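Local coordinates for protein serine-threonine phosphatase 2C (Toxoplasma gondii, PDB 2I44) that probably removes phosphate from phosphoserine and phosphothreonine in proteins as a metal-dependent phosphatase of the PP2C family that binds calcium ions, at residues D115-A120 against N245-R250; N132-S137 against G234-K239; I160-E165 against R259-A264; K206-G211 against P224-Y229; N290-L295 against A315-F320. All blocks are in the same frame, centred on the assembly; numbering follows the deposited sequence.

Contacts 3 and 5 lie about 10 Å apart, centre to centre, on one sheet of the PP2C sandwich, where strands 258-264 and 313-320 are neighbours. Both are mainly buried with apolar side chains. Contact 3 adds a ladder of backbone bonds and a salt bridge at its outer end; contact 5, a helix on the sheet, has no hydrogen bond between its segments. Contacts 2 and 4 touch each other on the calcium side of the fold. Contact 2 is buried but polar, and contact 4 is partly buried with glutamine side chains. Contact 1, partly buried, sets a proline before strand 248-253 on a tyrosine of helix 98-130 and touches contact 2 through Asn245 and Lys239.

Contact 1. Residues D115-A120 against N245-R250; sequences DMYKNA and NQPDVR
Asn245 meets Lys118 of helix 98-130 with its amide oxygen. Its OD1 lies 3.7 Å from Lys118 CG, and the two side chains cross at about a right angle. The ND2 end is held by Asp121, one turn further along the same helix. The backbone O of Asn245 also approaches Tyr117, 3.9 Å from its CB. Next comes Gln246. Its chain bends at chi2 (61°), and its amide end reaches the end of the Lys118 chain. Lys118 is extended beyond CG, and its NZ forms a salt bridge with Asp114 on the same helix. Pro247 then packs over one face of the Tyr117 ring. Its CB sits 3.7 Å from the ring centroid, 15° off the normal, which makes a CH-pi contact. Pro247 CG touches the near rim at Tyr117 CD2, 3.5 Å away. The Tyr117 ring also meets Phe233 with the two planes nearly parallel. Its OH bonds to Thr142 and Ser140, on strand 137-146. The chemistry is therefore split. The buried part is a proline on an aromatic face, joining the helix to the approach to strand 248-253. The polar ends of Lys118 and Asn245 have partners on the helix itself.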
# COMPACT_ATOMS: atom_id res chain seq x y z
N ASP A 115 -7.84 -11.15 5.68
CA ASP A 115 -7.67 -12.46 5.04
C ASP A 115 -6.83 -12.32 3.78
O ASP A 115 -5.97 -13.16 3.50
CB ASP A 115 -9.03 -13.05 4.66
CG ASP A 115 -9.77 -13.61 5.85
OD1 ASP A 115 -9.23 -13.53 6.97
OD2 ASP A 115 -10.90 -14.13 5.66
N MSE A 116 -7.08 -11.26 3.02
CA MSE A 116 -6.34 -11.01 1.79
C MSE A 116 -4.83 -10.91 2.05
O MSE A 116 -4.03 -11.58 1.39
CB MSE A 116 -6.82 -9.72 1.14
CG MSE A 116 -6.00 -9.30 -0.08
SE MSE A 116 -6.51 -7.54 -0.78
CE MSE A 116 -5.42 -6.44 0.36
N TYR A 117 -4.46 -10.08 3.01
CA TYR A 117 -3.06 -9.88 3.35
C TYR A 117 -2.36 -11.18 3.73
O TYR A 117 -1.36 -11.55 3.13
CB TYR A 117 -2.92 -8.85 4.47
CG TYR A 117 -2.78 -7.44 3.95
CD1 TYR A 117 -1.54 -6.94 3.53
CD2 TYR A 117 -3.90 -6.62 3.80
CE1 TYR A 117 -1.43 -5.66 2.98
CE2 TYR A 117 -3.79 -5.34 3.25
CZ TYR A 117 -2.55 -4.87 2.84
OH TYR A 117 -2.44 -3.60 2.31
N LYS A 118 -2.90 -11.87 4.73
CA LYS A 118 -2.29 -13.10 5.20
C LYS A 118 -2.26 -14.21 4.15
O LYS A 118 -1.26 -14.92 4.04
CB LYS A 118 -3.00 -13.58 6.46
CG LYS A 118 -2.78 -12.65 7.65
CD LYS A 118 -3.73 -12.95 8.79
CE LYS A 118 -3.48 -12.03 9.97
NZ LYS A 118 -4.61 -12.05 10.94
N ASN A 119 -3.33 -14.35 3.37
CA ASN A 119 -3.37 -15.39 2.35
C ASN A 119 -2.47 -15.05 1.17
O ASN A 119 -1.81 -15.92 0.60
CB ASN A 119 -4.81 -15.64 1.88
CG ASN A 119 -5.66 -16.27 2.95
OD1 ASN A 119 -5.16 -17.00 3.81
ND2 ASN A 119 -6.96 -16.00 2.92
N ALA A 120 -2.45 -13.77 0.80
CA ALA A 120 -1.60 -13.35 -0.31
C ALA A 120 -0.14 -13.51 0.10
O ALA A 120 0.71 -13.84 -0.73
CB ALA A 120 -1.89 -11.92 -0.68
N ASN A 245 3.05 -9.96 8.66
CA ASN A 245 2.20 -9.74 7.50
C ASN A 245 0.82 -9.28 7.99
O ASN A 245 -0.14 -9.25 7.22
CB ASN A 245 2.05 -11.00 6.63
CG ASN A 245 1.55 -12.20 7.41
OD1 ASN A 245 0.80 -12.07 8.38
ND2 ASN A 245 1.96 -13.38 6.98
N GLN A 246 0.75 -8.94 9.27
CA GLN A 246 -0.49 -8.45 9.89
C GLN A 246 -0.67 -6.99 9.48
O GLN A 246 0.13 -6.14 9.85
CB GLN A 246 -0.38 -8.55 11.41
CG GLN A 246 -1.52 -7.90 12.19
CD GLN A 246 -2.86 -8.52 11.87
OE1 GLN A 246 -3.67 -7.95 11.15
NE2 GLN A 246 -3.09 -9.72 12.40
N PRO A 247 -1.71 -6.69 8.70
CA PRO A 247 -1.90 -5.29 8.29
C PRO A 247 -2.69 -4.51 9.33
O PRO A 247 -3.41 -5.08 10.14
CB PRO A 247 -2.69 -5.43 7.00
CG PRO A 247 -3.60 -6.60 7.32
CD PRO A 247 -2.64 -7.58 7.96
N ASP A 248 -2.53 -3.19 9.32
CA ASP A 248 -3.35 -2.36 10.21
C ASP A 248 -4.50 -2.07 9.26
O ASP A 248 -4.28 -1.78 8.09
CB ASP A 248 -2.64 -1.06 10.62
CG ASP A 248 -1.66 -1.27 11.77
OD1 ASP A 248 -2.06 -1.87 12.79
OD2 ASP A 248 -0.50 -0.83 11.66
N VAL A 249 -5.73 -2.18 9.75
CA VAL A 249 -6.88 -1.93 8.89
C VAL A 249 -7.75 -0.83 9.46
O VAL A 249 -7.93 -0.74 10.68
CB VAL A 249 -7.72 -3.22 8.71
CG1 VAL A 249 -8.85 -2.98 7.72
CG2 VAL A 249 -6.83 -4.35 8.22
N ARG A 250 -8.26 0.02 8.58
CA ARG A 250 -9.11 1.14 8.95
C ARG A 250 -10.22 1.34 7.91
O ARG A 250 -9.95 1.50 6.72
CB ARG A 250 -8.27 2.42 9.06
CG ARG A 250 -9.06 3.69 9.35
CD ARG A 250 -8.14 4.91 9.49
NE ARG A 250 -8.88 6.14 9.76
CZ ARG A 250 -8.32 7.35 9.90
NH1 ARG A 250 -7.01 7.49 9.79
NH2 ARG A 250 -9.08 8.41 10.14

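Contact 2. Residues N132-S137 against G234-K239; sequences NKDYAS and GGKDLK
Two loops of the PP2C fold meet near its metal centre; the Ser137 side chain is about 9 Å from a bound calcium ion. Residues 132-137 lead from helix 98-130 into strand 137-146, and residues 234-239 follow the short strand 233-234. Ser137 and Gly234 form an antiparallel non-hydrogen-bonded pair. Just beyond it, Gly235 N donates to Ala136 O at 2.8 Å. Asp237 N donates to Asp134 O at 2.8 Å, nearly straight at 171°. Gly234 CA makes a CA-H...O contact with Ala136 O at 3.5 Å; this close approach suits a residue without a side chain. Ser137 OG bonds to Tyr135 O within its own loop.

The side chains add a charged cluster. Lys236 bends at chi3 (69°) and again at chi4, and its NZ lies between two carboxylates. It meets Asp134 OD1 at 2.9 Å, from above the carboxylate plane, and Asp237 OD1 at 2.8 Å on the syn side. The carboxylates of Asp134 and Asp237 are close, with planes 22° apart. Lys236 and the salt bridge from Arg217 to Asp237 OD2 probably offset their repulsion.

Tyr135 is covered over one face by Asp237 CB, 4.1 Å from the ring centroid, and touched at its edge by Leu238 CG. One water links Lys133 O, Ala136 O and Lys236 N. A second joins Tyr135 OH to Asp237 O, 2.7 Å from each.

Ser137 also pairs through its backbone with Thr62, just after calcium-binding Asp60 and Gly61. The contact thus belongs to the fold that carries the two-metal centre characteristic of PP2C phosphatases.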
# COMPACT_ATOMS: atom_id res chain seq x y z
N ASN A 132 13.79 -19.58 -4.54
CA ASN A 132 14.91 -19.15 -3.70
C ASN A 132 15.10 -17.64 -3.55
O ASN A 132 16.22 -17.14 -3.66
CB ASN A 132 16.23 -19.76 -4.22
CG ASN A 132 16.19 -21.27 -4.27
OD1 ASN A 132 16.03 -21.87 -5.34
ND2 ASN A 132 16.32 -21.91 -3.10
N LYS A 133 14.01 -16.92 -3.30
CA LYS A 133 14.06 -15.48 -3.10
C LYS A 133 14.06 -15.27 -1.58
O LYS A 133 13.00 -15.14 -0.97
CB LYS A 133 12.83 -14.82 -3.73
CG LYS A 133 12.68 -15.08 -5.22
CD LYS A 133 13.82 -14.44 -5.99
CE LYS A 133 13.73 -14.75 -7.47
NZ LYS A 133 14.79 -14.01 -8.20
N ASP A 134 15.24 -15.23 -0.98
CA ASP A 134 15.36 -15.11 0.48
C ASP A 134 14.90 -13.82 1.14
O ASP A 134 14.34 -13.86 2.23
CB ASP A 134 16.79 -15.38 0.92
CG ASP A 134 17.23 -16.80 0.63
OD1 ASP A 134 16.36 -17.68 0.43
OD2 ASP A 134 18.45 -17.05 0.63
N TYR A 135 15.13 -12.68 0.49
CA TYR A 135 14.75 -11.42 1.11
C TYR A 135 13.84 -10.51 0.30
O TYR A 135 13.46 -9.45 0.77
CB TYR A 135 16.03 -10.67 1.52
CG TYR A 135 16.83 -11.38 2.59
CD1 TYR A 135 16.47 -11.28 3.93
CD2 TYR A 135 17.92 -12.18 2.25
CE1 TYR A 135 17.18 -11.96 4.92
CE2 TYR A 135 18.64 -12.88 3.23
CZ TYR A 135 18.27 -12.76 4.57
OH TYR A 135 18.97 -13.43 5.54
N ALA A 136 13.50 -10.92 -0.92
CA ALA A 136 12.62 -10.10 -1.74
C ALA A 136 11.38 -9.75 -0.91
O ALA A 136 10.68 -10.65 -0.42
CB ALA A 136 12.21 -10.85 -3.01
N SER A 137 11.14 -8.46 -0.73
CA SER A 137 10.02 -7.97 0.06
C SER A 137 9.31 -6.81 -0.63
O SER A 137 9.75 -6.31 -1.66
CB SER A 137 10.51 -7.48 1.43
OG SER A 137 11.24 -8.48 2.11
N GLY A 234 6.43 -10.89 1.64
CA GLY A 234 7.73 -11.45 1.32
C GLY A 234 8.70 -11.47 2.49
O GLY A 234 8.31 -11.75 3.62
N GLY A 235 9.98 -11.19 2.22
CA GLY A 235 10.96 -11.22 3.28
C GLY A 235 11.01 -12.61 3.90
O GLY A 235 11.05 -12.76 5.13
N LYS A 236 11.01 -13.64 3.06
CA LYS A 236 11.03 -15.03 3.53
C LYS A 236 11.94 -15.27 4.73
O LYS A 236 11.50 -15.76 5.76
CB LYS A 236 11.43 -15.98 2.39
CG LYS A 236 11.48 -17.46 2.80
CD LYS A 236 11.67 -18.39 1.59
CE LYS A 236 13.05 -18.27 0.97
NZ LYS A 236 14.12 -18.85 1.82
N ASP A 237 13.21 -14.92 4.60
CA ASP A 237 14.17 -15.15 5.68
C ASP A 237 14.16 -14.14 6.83
O ASP A 237 15.13 -14.03 7.58
CB ASP A 237 15.57 -15.30 5.09
CG ASP A 237 15.73 -16.59 4.29
OD1 ASP A 237 14.70 -17.25 4.04
OD2 ASP A 237 16.87 -16.93 3.90
N LEU A 238 13.05 -13.42 6.98
CA LEU A 238 12.88 -12.47 8.08
C LEU A 238 11.52 -12.71 8.74
O LEU A 238 11.27 -12.26 9.86
CB LEU A 238 12.96 -11.03 7.57
CG LEU A 238 14.32 -10.49 7.11
CD1 LEU A 238 14.16 -9.07 6.59
CD2 LEU A 238 15.32 -10.54 8.27
N LYS A 239 10.65 -13.42 8.03
CA LYS A 239 9.30 -13.70 8.54
C LYS A 239 9.31 -14.50 9.84
O LYS A 239 8.30 -14.54 10.55
CB LYS A 239 8.48 -14.43 7.46
CG LYS A 239 7.20 -13.68 7.01
CD LYS A 239 7.46 -12.21 6.73
CE LYS A 239 6.20 -11.44 6.30
NZ LYS A 239 5.91 -11.52 4.83
O HOH W 1 11.45 -13.47 0.23
O HOH W 2 17.75 -13.33 8.00

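Contact 3. Residues I160-E165 against R259-A264; sequences IAMGVE and RVMILA
Met162 and Met261, both selenomethionines, set CG anti to the backbone N. Met162 then bends at chi2 (80°), while Met261 stays extended to SE. Their methyl groups meet tightly, CE to CE 3.2 Å. Met261 CG also packs on Ile160 CG2 at 3.6 Å. Ile160 and Leu263 lie side by side on this same face, which is covered by Val150 and Val152 of the other sheet. The strands are antiparallel neighbours in one sheet of the PP2C beta sandwich. Ala161 and Ile262 exchange two backbone bonds, and Gly163 N donates to Val260 O. Arg259 and Val260 both face Gly163, a classic beta bulge. Gly163 O accepts from both Arg259 N, at 2.9 Å, and Val260 N, at 3.3 Å. Val260 CG1 packs close to Gly163, 4.1 Å from its CA. Val260 and Ile262 point to the opposite face, against helix 274-286. At the outer end Glu165 OE1 forms a salt bridge with Arg259 NE at 3.0 Å. Its bonds to NE and NH2 are weak, and the carboxylate stands 80° from the guanidinium plane. Arg259 NH1 is held by Pro256 O, and Glu165 CB lies over one guanidinium face.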
# COMPACT_ATOMS: atom_id res chain seq x y z
N ILE A 160 -1.15 6.32 2.47
CA ILE A 160 -2.37 6.78 1.82
C ILE A 160 -2.75 8.11 2.45
O ILE A 160 -2.89 8.21 3.66
CB ILE A 160 -3.54 5.79 2.01
CG1 ILE A 160 -3.20 4.43 1.39
CG2 ILE A 160 -4.81 6.36 1.37
CD1 ILE A 160 -4.35 3.43 1.45
N ALA A 161 -2.89 9.15 1.62
CA ALA A 161 -3.27 10.47 2.12
C ALA A 161 -4.72 10.73 1.71
O ALA A 161 -5.20 10.21 0.70
CB ALA A 161 -2.36 11.54 1.55
N MSE A 162 -5.43 11.53 2.51
CA MSE A 162 -6.83 11.81 2.22
C MSE A 162 -7.17 13.29 2.33
O MSE A 162 -6.82 13.95 3.31
CB MSE A 162 -7.71 11.00 3.18
CG MSE A 162 -9.20 11.03 2.84
SE MSE A 162 -9.65 9.80 1.41
CE MSE A 162 -10.32 8.35 2.51
N GLY A 163 -7.84 13.80 1.32
CA GLY A 163 -8.25 15.19 1.32
C GLY A 163 -9.74 15.28 1.54
O GLY A 163 -10.52 14.73 0.76
N VAL A 164 -10.15 15.95 2.61
CA VAL A 164 -11.56 16.10 2.94
C VAL A 164 -11.86 17.59 3.16
O VAL A 164 -11.21 18.25 3.97
CB VAL A 164 -11.92 15.31 4.22
CG1 VAL A 164 -13.41 15.43 4.53
CG2 VAL A 164 -11.54 13.84 4.05
N GLU A 165 -12.85 18.11 2.44
CA GLU A 165 -13.22 19.52 2.55
C GLU A 165 -14.03 19.80 3.82
O GLU A 165 -14.93 19.03 4.18
CB GLU A 165 -14.02 19.93 1.31
CG GLU A 165 -14.29 21.42 1.19
CD GLU A 165 -15.13 21.74 -0.04
OE1 GLU A 165 -14.77 21.27 -1.15
OE2 GLU A 165 -16.15 22.45 0.10
N ARG A 259 -12.87 14.33 -0.93
CA ARG A 259 -12.48 14.76 -2.27
C ARG A 259 -11.45 13.91 -2.99
O ARG A 259 -11.59 13.64 -4.18
CB ARG A 259 -11.96 16.20 -2.21
CG ARG A 259 -12.99 17.21 -1.75
CD ARG A 259 -13.84 17.70 -2.91
NE ARG A 259 -14.92 18.57 -2.44
CZ ARG A 259 -16.02 18.14 -1.82
NH1 ARG A 259 -16.20 16.84 -1.60
NH2 ARG A 259 -16.94 19.01 -1.42
N VAL A 260 -10.40 13.50 -2.29
CA VAL A 260 -9.37 12.74 -2.96
C VAL A 260 -8.56 11.83 -2.04
O VAL A 260 -8.31 12.14 -0.88
CB VAL A 260 -8.41 13.70 -3.70
CG1 VAL A 260 -7.83 14.71 -2.72
CG2 VAL A 260 -7.31 12.92 -4.41
N MSE A 261 -8.18 10.68 -2.58
CA MSE A 261 -7.38 9.71 -1.86
C MSE A 261 -6.13 9.52 -2.70
O MSE A 261 -6.22 9.44 -3.93
CB MSE A 261 -8.15 8.39 -1.70
CG MSE A 261 -7.37 7.28 -1.00
SE MSE A 261 -8.47 5.70 -0.70
CE MSE A 261 -8.69 5.86 1.21
N ILE A 262 -4.97 9.46 -2.06
CA ILE A 262 -3.72 9.29 -2.77
C ILE A 262 -2.92 8.13 -2.20
O ILE A 262 -2.52 8.15 -1.03
CB ILE A 262 -2.84 10.57 -2.68
CG1 ILE A 262 -3.58 11.77 -3.28
CG2 ILE A 262 -1.51 10.35 -3.41
CD1 ILE A 262 -2.83 13.08 -3.15
N LEU A 263 -2.69 7.11 -3.02
CA LEU A 263 -1.90 5.97 -2.60
C LEU A 263 -0.54 6.19 -3.25
O LEU A 263 -0.45 6.42 -4.46
CB LEU A 263 -2.51 4.65 -3.07
CG LEU A 263 -3.90 4.27 -2.54
CD1 LEU A 263 -4.98 4.96 -3.36
CD2 LEU A 263 -4.09 2.76 -2.59
N ALA A 264 0.53 6.13 -2.46
CA ALA A 264 1.86 6.35 -3.00
C ALA A 264 2.98 5.72 -2.17
O ALA A 264 2.81 5.42 -0.98
CB ALA A 264 2.11 7.85 -3.15

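Contact 4. Residues K206-G211 against P224-Y229; sequences KPFIRG and PMQLQY
Phe208 and Gln228 lie side by side and point the same way, where strand 208-210 meets residues 224-229. Strand 208-210 belongs to a two-stranded antiparallel sheet with 196-198. Residues 224-229 add a single bridge on its other edge, and their Leu227 and Tyr229 pack on strand 137-146 of the PP2C core.

Gln228 carries much of the contact. Its CG is anti to the carbonyl carbon (chi1 -72°), and the chain is extended beyond it, alongside the Phe208 ring. CG comes within 3.3 Å of Phe208 CE1, and the amide plane is only 6° from the ring plane. The amide stays beside the ring, with NE2 3.4 Å from Phe208 CZ, and NE2 donates to Lys206 O at 2.9 Å. That acceptor lies in the amide plane, and the bond fixes which way the amide is turned. Lys206 O itself sits over one face of the Phe208 ring, offset toward the rim.

The Gln226 side chain crosses that of Phe208 at about a right angle, with CB 3.8 Å from Phe208 CD1. Its chain is extended beyond CG and runs beside Arg210, with its amide end at the edge of the guanidinium. Arg210 bends at chi3 (-66°), which places NE toward Gln226. It also makes a cation-pi contact with Phe214.

Between these pairs, Ile209 N donates to Leu227 O, and the return bond is weak. The side chain of Tyr229 lies about 6 Å from a bound calcium ion. Ile209 CG2, between the backbone N and the carbonyl carbon, touches Leu227 CB at 3.7 Å.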
# COMPACT_ATOMS: atom_id res chain seq x y z
N LYS A 206 16.91 5.77 11.32
CA LYS A 206 16.33 4.79 10.42
C LYS A 206 16.84 3.38 10.71
O LYS A 206 17.56 2.79 9.91
CB LYS A 206 16.62 5.14 8.96
CG LYS A 206 15.99 6.43 8.47
CD LYS A 206 16.07 6.54 6.95
CE LYS A 206 15.70 7.93 6.46
NZ LYS A 206 16.66 8.94 6.98
N PRO A 207 16.50 2.84 11.89
CA PRO A 207 16.94 1.50 12.28
C PRO A 207 16.45 0.40 11.33
O PRO A 207 15.49 0.58 10.57
CB PRO A 207 16.38 1.35 13.70
CG PRO A 207 15.14 2.21 13.65
CD PRO A 207 15.63 3.43 12.93
N PHE A 208 17.13 -0.74 11.39
CA PHE A 208 16.82 -1.89 10.54
C PHE A 208 16.35 -3.08 11.35
O PHE A 208 16.72 -3.22 12.51
CB PHE A 208 18.08 -2.34 9.78
CG PHE A 208 18.67 -1.31 8.86
CD1 PHE A 208 18.30 -1.27 7.52
CD2 PHE A 208 19.61 -0.39 9.32
CE1 PHE A 208 18.86 -0.33 6.65
CE2 PHE A 208 20.18 0.55 8.46
CZ PHE A 208 19.80 0.58 7.12
N ILE A 209 15.53 -3.93 10.73
CA ILE A 209 15.11 -5.16 11.38
C ILE A 209 16.14 -6.14 10.82
O ILE A 209 16.33 -6.23 9.61
CB ILE A 209 13.68 -5.64 10.98
CG1 ILE A 209 13.48 -7.08 11.47
CG2 ILE A 209 13.47 -5.53 9.47
CD1 ILE A 209 12.02 -7.60 11.41
N ARG A 210 16.82 -6.86 11.71
CA ARG A 210 17.84 -7.80 11.29
C ARG A 210 17.54 -9.20 11.81
O ARG A 210 17.21 -9.38 12.98
CB ARG A 210 19.20 -7.33 11.80
CG ARG A 210 20.33 -8.29 11.54
CD ARG A 210 21.65 -7.76 12.08
NE ARG A 210 22.10 -6.57 11.37
CZ ARG A 210 23.25 -5.94 11.62
NH1 ARG A 210 24.05 -6.39 12.58
NH2 ARG A 210 23.59 -4.86 10.93
N GLY A 211 17.66 -10.19 10.93
CA GLY A 211 17.40 -11.57 11.32
C GLY A 211 18.40 -12.11 12.33
O GLY A 211 19.50 -11.58 12.48
N PRO A 224 23.26 -11.43 3.83
CA PRO A 224 21.98 -11.36 4.54
C PRO A 224 21.43 -9.94 4.39
O PRO A 224 22.20 -8.98 4.34
CB PRO A 224 22.36 -11.69 5.98
CG PRO A 224 23.75 -11.13 6.08
CD PRO A 224 24.37 -11.59 4.78
N MSE A 225 20.11 -9.80 4.30
CA MSE A 225 19.52 -8.48 4.12
C MSE A 225 18.73 -7.96 5.32
O MSE A 225 18.32 -8.73 6.19
CB MSE A 225 18.63 -8.47 2.88
CG MSE A 225 19.36 -8.79 1.58
SE MSE A 225 20.63 -7.39 1.06
CE MSE A 225 22.27 -8.29 1.47
N GLN A 226 18.53 -6.65 5.32
CA GLN A 226 17.81 -5.93 6.37
C GLN A 226 16.74 -5.03 5.75
O GLN A 226 16.81 -4.70 4.57
CB GLN A 226 18.77 -5.05 7.15
CG GLN A 226 19.87 -5.79 7.88
CD GLN A 226 21.04 -4.88 8.23
OE1 GLN A 226 21.76 -4.40 7.34
NE2 GLN A 226 21.24 -4.64 9.52
N LEU A 227 15.77 -4.64 6.55
CA LEU A 227 14.70 -3.77 6.08
C LEU A 227 14.49 -2.65 7.08
O LEU A 227 14.79 -2.80 8.27
CB LEU A 227 13.40 -4.55 5.92
CG LEU A 227 13.43 -5.73 4.94
CD1 LEU A 227 12.07 -6.40 4.90
CD2 LEU A 227 13.81 -5.22 3.55
N GLN A 228 13.99 -1.51 6.61
CA GLN A 228 13.75 -0.40 7.50
C GLN A 228 12.28 -0.25 7.89
O GLN A 228 11.86 0.76 8.43
CB GLN A 228 14.31 0.89 6.90
CG GLN A 228 15.83 0.90 6.95
CD GLN A 228 16.45 2.09 6.26
OE1 GLN A 228 16.21 2.33 5.07
NE2 GLN A 228 17.27 2.84 6.99
N TYR A 229 11.50 -1.29 7.59
CA TYR A 229 10.10 -1.34 7.99
C TYR A 229 9.88 -2.73 8.57
O TYR A 229 10.51 -3.71 8.14
CB TYR A 229 9.15 -1.02 6.83
CG TYR A 229 9.43 -1.68 5.51
CD1 TYR A 229 8.84 -2.90 5.18
CD2 TYR A 229 10.25 -1.07 4.56
CE1 TYR A 229 9.06 -3.49 3.93
CE2 TYR A 229 10.48 -1.65 3.32
CZ TYR A 229 9.88 -2.86 3.01
OH TYR A 229 10.08 -3.44 1.79
O HOH W 3 13.60 2.37 9.99
O HOH W 4 18.96 -10.60 8.21

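Contact 5. Residues N290-L295 against A315-F320; sequences NPAQAL and AMTVFF
Pro291 abuts the Phe319 ring at its CE2-CZ side. Its CG is 3.6 Å from Phe319 CE2, and its CB lies in plane at the ring edge. The two side chains cross obliquely. Pro291 CB also rests 3.6 Å from Thr317 OG1. Thr317 has a chi1 of 49°, with OG1 between the backbone N and the carbonyl carbon, and CG2 anti to the carbonyl carbon. The methyl meets Leu295 tip to tip, with CD1 3.6 Å from Thr317 CG2. Leu295 CD1 also reaches Ala315 CB at 4.0 Å. Ala292 is the point where the backbones come closest. Its small CB fits against Ala315 O at 3.4 Å, and its CA is 5.3 Å from that of Ala315. The contact is thus made by one side of the helix start, Pro291, Ala292 and Leu295, and by alternate residues of the strand, 315, 317 and 319. Asn290 is the N-cap of this helix. Its OD1 accepts from Gln293 N at 3.0 Å, with the donor well above the carbonyl plane.

The helix and strand segments run at 141°, with axes 7.3 Å apart, as a helix layer on one sheet of the PP2C sandwich. Strand 313-320 lies between strands 22-29 and 258-264. Helix 274-286 flanks the contact, through Ile280 on Leu295 and Met282 and Arg285 on Phe319.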
# COMPACT_ATOMS: atom_id res chain seq x y z
N ASN A 290 -2.85 15.78 -15.42
CA ASN A 290 -2.78 14.45 -14.82
C ASN A 290 -2.32 14.58 -13.36
O ASN A 290 -1.14 14.79 -13.09
CB ASN A 290 -1.79 13.59 -15.59
CG ASN A 290 -1.81 12.14 -15.16
OD1 ASN A 290 -1.99 11.84 -13.98
ND2 ASN A 290 -1.62 11.24 -16.12
N PRO A 291 -3.24 14.43 -12.40
CA PRO A 291 -2.92 14.55 -10.97
C PRO A 291 -1.76 13.67 -10.50
O PRO A 291 -0.88 14.13 -9.78
CB PRO A 291 -4.24 14.17 -10.29
CG PRO A 291 -5.27 14.53 -11.32
CD PRO A 291 -4.64 14.01 -12.58
N ALA A 292 -1.78 12.40 -10.90
CA ALA A 292 -0.74 11.46 -10.51
C ALA A 292 0.59 11.83 -11.14
O ALA A 292 1.65 11.70 -10.52
CB ALA A 292 -1.13 10.04 -10.90
N GLN A 293 0.56 12.29 -12.39
CA GLN A 293 1.79 12.67 -13.05
C GLN A 293 2.32 13.94 -12.41
O GLN A 293 3.53 14.11 -12.25
CB GLN A 293 1.55 12.90 -14.54
CG GLN A 293 2.81 13.24 -15.32
CD GLN A 293 2.50 13.63 -16.75
OE1 GLN A 293 1.72 14.54 -17.00
NE2 GLN A 293 3.12 12.94 -17.69
N ALA A 294 1.41 14.83 -12.04
CA ALA A 294 1.81 16.08 -11.40
C ALA A 294 2.57 15.77 -10.11
O ALA A 294 3.61 16.35 -9.85
CB ALA A 294 0.58 16.93 -11.11
N LEU A 295 2.04 14.84 -9.32
CA LEU A 295 2.68 14.45 -8.07
C LEU A 295 4.09 13.89 -8.29
O LEU A 295 5.01 14.21 -7.55
CB LEU A 295 1.84 13.41 -7.33
CG LEU A 295 0.59 13.93 -6.61
CD1 LEU A 295 -0.24 12.77 -6.09
CD2 LEU A 295 1.02 14.84 -5.48
N ALA A 315 2.50 7.17 -7.80
CA ALA A 315 1.36 7.84 -7.22
C ALA A 315 0.08 7.41 -7.94
O ALA A 315 0.04 7.31 -9.16
CB ALA A 315 1.53 9.35 -7.32
N MSE A 316 -0.96 7.14 -7.16
CA MSE A 316 -2.25 6.74 -7.68
C MSE A 316 -3.23 7.70 -7.03
O MSE A 316 -3.35 7.73 -5.81
CB MSE A 316 -2.57 5.29 -7.27
CG MSE A 316 -3.90 4.74 -7.81
SE MSE A 316 -4.28 2.91 -7.21
CE MSE A 316 -3.21 1.96 -8.49
N THR A 317 -3.91 8.50 -7.84
CA THR A 317 -4.88 9.47 -7.34
C THR A 317 -6.32 9.04 -7.61
O THR A 317 -6.65 8.62 -8.71
CB THR A 317 -4.64 10.86 -7.97
OG1 THR A 317 -4.54 10.74 -9.40
CG2 THR A 317 -3.37 11.49 -7.43
N VAL A 318 -7.16 9.15 -6.59
CA VAL A 318 -8.56 8.76 -6.71
C VAL A 318 -9.45 9.92 -6.24
O VAL A 318 -9.38 10.33 -5.09
CB VAL A 318 -8.87 7.51 -5.85
CG1 VAL A 318 -10.32 7.10 -6.03
CG2 VAL A 318 -7.93 6.37 -6.24
N PHE A 319 -10.27 10.44 -7.14
CA PHE A 319 -11.17 11.54 -6.79
C PHE A 319 -12.59 11.01 -6.71
O PHE A 319 -13.15 10.53 -7.70
CB PHE A 319 -11.08 12.65 -7.84
CG PHE A 319 -9.74 13.34 -7.89
CD1 PHE A 319 -9.51 14.48 -7.13
CD2 PHE A 319 -8.71 12.84 -8.68
CE1 PHE A 319 -8.27 15.11 -7.15
CE2 PHE A 319 -7.46 13.46 -8.71
CZ PHE A 319 -7.24 14.60 -7.94
N PHE A 320 -13.17 11.09 -5.52
CA PHE A 320 -14.52 10.61 -5.29
C PHE A 320 -15.55 11.48 -6.00
O PHE A 320 -15.28 12.64 -6.33
CB PHE A 320 -14.80 10.58 -3.79
CG PHE A 320 -13.84 9.72 -3.01
CD1 PHE A 320 -13.84 8.33 -3.17
CD2 PHE A 320 -12.92 10.29 -2.13
CE1 PHE A 320 -12.95 7.53 -2.47
CE2 PHE A 320 -12.02 9.50 -1.42
CZ PHE A 320 -12.03 8.11 -1.59